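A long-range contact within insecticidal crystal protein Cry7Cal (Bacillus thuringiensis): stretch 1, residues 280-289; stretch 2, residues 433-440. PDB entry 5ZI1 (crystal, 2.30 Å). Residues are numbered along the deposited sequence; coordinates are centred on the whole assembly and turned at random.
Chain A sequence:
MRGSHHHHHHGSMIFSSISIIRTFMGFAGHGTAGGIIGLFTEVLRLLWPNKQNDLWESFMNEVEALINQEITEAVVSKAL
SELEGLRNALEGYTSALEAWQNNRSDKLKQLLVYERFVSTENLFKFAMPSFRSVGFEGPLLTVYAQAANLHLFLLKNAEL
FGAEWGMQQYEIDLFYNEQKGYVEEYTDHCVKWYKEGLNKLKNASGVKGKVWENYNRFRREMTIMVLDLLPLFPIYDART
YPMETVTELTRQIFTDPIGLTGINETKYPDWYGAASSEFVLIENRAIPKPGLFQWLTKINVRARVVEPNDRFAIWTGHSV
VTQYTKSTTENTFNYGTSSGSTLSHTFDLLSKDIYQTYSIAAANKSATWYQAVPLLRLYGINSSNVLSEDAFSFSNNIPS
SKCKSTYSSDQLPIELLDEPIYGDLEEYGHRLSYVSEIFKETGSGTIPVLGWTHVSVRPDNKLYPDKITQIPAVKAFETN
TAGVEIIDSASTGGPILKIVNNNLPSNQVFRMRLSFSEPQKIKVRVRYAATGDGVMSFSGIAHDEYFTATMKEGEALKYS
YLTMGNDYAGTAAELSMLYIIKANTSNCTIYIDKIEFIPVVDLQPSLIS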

# COMPACT_ATOMS: atom_id res chain seq x y z
N VAL A 280 -11.25 -17.68 10.60
CA VAL A 280 -9.80 -17.82 10.56
C VAL A 280 -9.36 -18.77 9.44
O VAL A 280 -8.27 -18.60 8.86
CB VAL A 280 -9.26 -18.27 11.93
CG1 VAL A 280 -9.68 -19.69 12.24
CG2 VAL A 280 -7.75 -18.12 11.99
N LEU A 281 -10.19 -19.76 9.11
CA LEU A 281 -9.83 -20.69 8.04
C LEU A 281 -9.84 -19.98 6.69
O LEU A 281 -8.90 -20.10 5.90
CB LEU A 281 -10.78 -21.88 8.03
CG LEU A 281 -10.61 -22.76 9.27
CD1 LEU A 281 -11.46 -24.03 9.16
CD2 LEU A 281 -9.15 -23.10 9.50
N ILE A 282 -10.89 -19.19 6.42
CA ILE A 282 -10.93 -18.41 5.19
C ILE A 282 -9.74 -17.47 5.11
O ILE A 282 -9.02 -17.44 4.11
CB ILE A 282 -12.26 -17.64 5.11
CG1 ILE A 282 -13.44 -18.59 5.30
CG2 ILE A 282 -12.32 -16.91 3.79
CD1 ILE A 282 -14.82 -17.91 5.22
N GLU A 283 -9.53 -16.68 6.17
CA GLU A 283 -8.45 -15.70 6.18
C GLU A 283 -7.10 -16.37 5.92
O GLU A 283 -6.31 -15.89 5.10
CB GLU A 283 -8.44 -14.92 7.50
CG GLU A 283 -7.26 -13.94 7.70
CD GLU A 283 -7.35 -12.67 6.86
OE1 GLU A 283 -8.27 -12.57 6.02
OE2 GLU A 283 -6.51 -11.75 7.04
N ASN A 284 -6.83 -17.49 6.59
CA ASN A 284 -5.51 -18.09 6.48
C ASN A 284 -5.28 -18.71 5.10
O ASN A 284 -4.14 -18.76 4.63
CB ASN A 284 -5.29 -19.14 7.58
CG ASN A 284 -5.01 -18.51 8.96
OD1 ASN A 284 -4.50 -17.39 9.07
ND2 ASN A 284 -5.35 -19.24 10.02
N ARG A 285 -6.33 -19.21 4.43
CA ARG A 285 -6.10 -19.77 3.09
C ARG A 285 -6.17 -18.72 2.01
O ARG A 285 -5.49 -18.86 0.99
CB ARG A 285 -7.09 -20.91 2.78
CG ARG A 285 -7.12 -21.35 1.31
CD ARG A 285 -6.06 -22.42 1.07
NE ARG A 285 -6.15 -23.55 1.99
CZ ARG A 285 -7.13 -24.44 1.95
NH1 ARG A 285 -8.06 -24.32 1.01
NH2 ARG A 285 -7.15 -25.45 2.80
N ALA A 286 -6.91 -17.64 2.23
CA ALA A 286 -6.95 -16.57 1.24
C ALA A 286 -5.74 -15.64 1.29
O ALA A 286 -5.37 -15.06 0.27
CB ALA A 286 -8.21 -15.73 1.42
N ILE A 287 -5.15 -15.43 2.46
CA ILE A 287 -4.17 -14.37 2.68
C ILE A 287 -2.85 -14.99 3.11
O ILE A 287 -2.70 -15.42 4.26
CB ILE A 287 -4.68 -13.37 3.73
CG1 ILE A 287 -6.07 -12.86 3.32
CG2 ILE A 287 -3.68 -12.24 3.94
CD1 ILE A 287 -6.07 -12.05 2.06
N PRO A 288 -1.88 -15.08 2.20
CA PRO A 288 -0.60 -15.69 2.56
C PRO A 288 0.09 -14.89 3.65
O PRO A 288 -0.19 -13.71 3.85
CB PRO A 288 0.20 -15.64 1.25
CG PRO A 288 -0.83 -15.39 0.17
CD PRO A 288 -1.85 -14.52 0.85
N LYS A 289 0.99 -15.56 4.37
CA LYS A 289 1.77 -14.90 5.41
C LYS A 289 2.64 -13.80 4.82
O LYS A 289 3.07 -13.89 3.66
CB LYS A 289 2.65 -15.92 6.15
CG LYS A 289 1.86 -16.92 7.03
CD LYS A 289 0.96 -16.22 8.05
CE LYS A 289 0.01 -17.20 8.77
NZ LYS A 289 -1.35 -17.35 8.11
N SER A 433 -0.20 -10.43 -8.46
CA SER A 433 0.90 -11.02 -7.72
C SER A 433 0.60 -12.40 -7.16
O SER A 433 1.55 -13.13 -6.86
CB SER A 433 1.35 -10.09 -6.57
OG SER A 433 0.26 -9.70 -5.72
N TYR A 434 -0.66 -12.79 -7.03
CA TYR A 434 -0.92 -14.04 -6.33
C TYR A 434 -2.26 -14.60 -6.79
O TYR A 434 -3.09 -13.88 -7.35
CB TYR A 434 -0.89 -13.84 -4.79
CG TYR A 434 -0.61 -15.14 -4.07
CD1 TYR A 434 0.70 -15.59 -3.92
CD2 TYR A 434 -1.64 -15.95 -3.61
CE1 TYR A 434 0.98 -16.80 -3.31
CE2 TYR A 434 -1.37 -17.17 -2.99
CZ TYR A 434 -0.04 -17.58 -2.84
OH TYR A 434 0.26 -18.78 -2.23
N VAL A 435 -2.45 -15.89 -6.55
CA VAL A 435 -3.76 -16.53 -6.68
C VAL A 435 -3.94 -17.45 -5.48
O VAL A 435 -3.31 -18.52 -5.43
CB VAL A 435 -3.93 -17.33 -7.98
CG1 VAL A 435 -5.40 -17.74 -8.12
CG2 VAL A 435 -3.41 -16.55 -9.20
N SER A 436 -4.79 -17.07 -4.55
CA SER A 436 -5.13 -17.95 -3.44
C SER A 436 -6.50 -18.56 -3.72
O SER A 436 -6.98 -18.56 -4.86
CB SER A 436 -5.10 -17.16 -2.13
OG SER A 436 -6.03 -16.10 -2.19
N GLU A 437 -7.16 -19.07 -2.69
CA GLU A 437 -8.50 -19.60 -2.86
C GLU A 437 -9.27 -19.42 -1.57
O GLU A 437 -8.71 -19.08 -0.51
CB GLU A 437 -8.46 -21.07 -3.25
CG GLU A 437 -8.00 -21.94 -2.13
CD GLU A 437 -7.65 -23.33 -2.57
OE1 GLU A 437 -7.47 -24.19 -1.67
OE2 GLU A 437 -7.53 -23.57 -3.79
N ILE A 438 -10.57 -19.66 -1.68
CA ILE A 438 -11.49 -19.66 -0.56
C ILE A 438 -11.52 -21.05 0.04
O ILE A 438 -11.76 -22.03 -0.67
CB ILE A 438 -12.90 -19.23 -1.01
CG1 ILE A 438 -12.93 -17.74 -1.32
CG2 ILE A 438 -13.92 -19.56 0.04
CD1 ILE A 438 -12.61 -16.85 -0.09
N PHE A 439 -11.28 -21.13 1.35
CA PHE A 439 -11.43 -22.38 2.09
C PHE A 439 -12.89 -22.82 2.04
O PHE A 439 -13.77 -22.16 2.60
CB PHE A 439 -10.99 -22.18 3.54
CG PHE A 439 -10.72 -23.46 4.28
CD1 PHE A 439 -11.73 -24.40 4.46
CD2 PHE A 439 -9.46 -23.72 4.79
CE1 PHE A 439 -11.48 -25.59 5.13
CE2 PHE A 439 -9.20 -24.90 5.48
CZ PHE A 439 -10.21 -25.84 5.65
N LYS A 440 -13.15 -23.95 1.40
CA LYS A 440 -14.52 -24.39 1.17
C LYS A 440 -14.95 -25.36 2.26
O LYS A 440 -14.15 -26.18 2.74
CB LYS A 440 -14.66 -25.02 -0.22
CG LYS A 440 -15.65 -24.29 -1.14
CD LYS A 440 -15.38 -24.50 -2.64
CE LYS A 440 -15.15 -25.95 -2.99
NZ LYS A 440 -13.70 -26.31 -2.83
O HOH W 1 -9.73 -18.84 2.05

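The last turns of a helix, residues 280-286, run nearly antiparallel to the strand that begins before Ser433, with 156° between their N-to-C directions and a closest approach of 7.6 Å between the axes. Increasing residue number on one side therefore meets decreasing number on the other: the CA atoms of Ile282 and Phe439 lie 5.1 Å apart, and those of Ala286 and Ser436 5.2 Å apart. Ile287 is the first residue to leave helical geometry, and the chain then carries Pro288 on to Tyr434.

Near its C-terminal end the helix has carbonyls free of the regular backbone pattern, and one of them is used here: Ser436 OG donates a hydrogen bond to Ala286 O at 2.8 Å. Alongside it, Ala286 CA approaches Glu437 O at 3.5 Å, a CA-H...O contact. A water joins the backbones farther along, donating to Ile282 O (2.6 Å) and Glu437 O (2.8 Å) and accepting from Phe439 N (2.9 Å), so that it fills the gap between main chains that do not bond directly there.

Among the side chains, Arg285 is the polar centre. Its NH1 forms a salt bridge with Glu437 OE1 at 2.7 Å; the CA-to-CB bond of Glu437 points sideways, but its extended chain brings the carboxylate to the guanidinium. Phe439 CD2 lies over one face of that guanidinium, and Arg285 NH2 comes within 3.4 Å of Phe439 CE2. The same ring receives Leu281, whose CB sits over a face, 4.1 Å from the centroid of the Phe439 ring and 18° off its normal. Pro288 CG packs likewise over the Tyr434 ring, 3.8 Å from its centroid. Between the buried isoleucines, Ile282 CG2 meets Ile438 CD1 at 3.9 Å; Ile438 starts away from the helix, yet its side-chain end comes nearer.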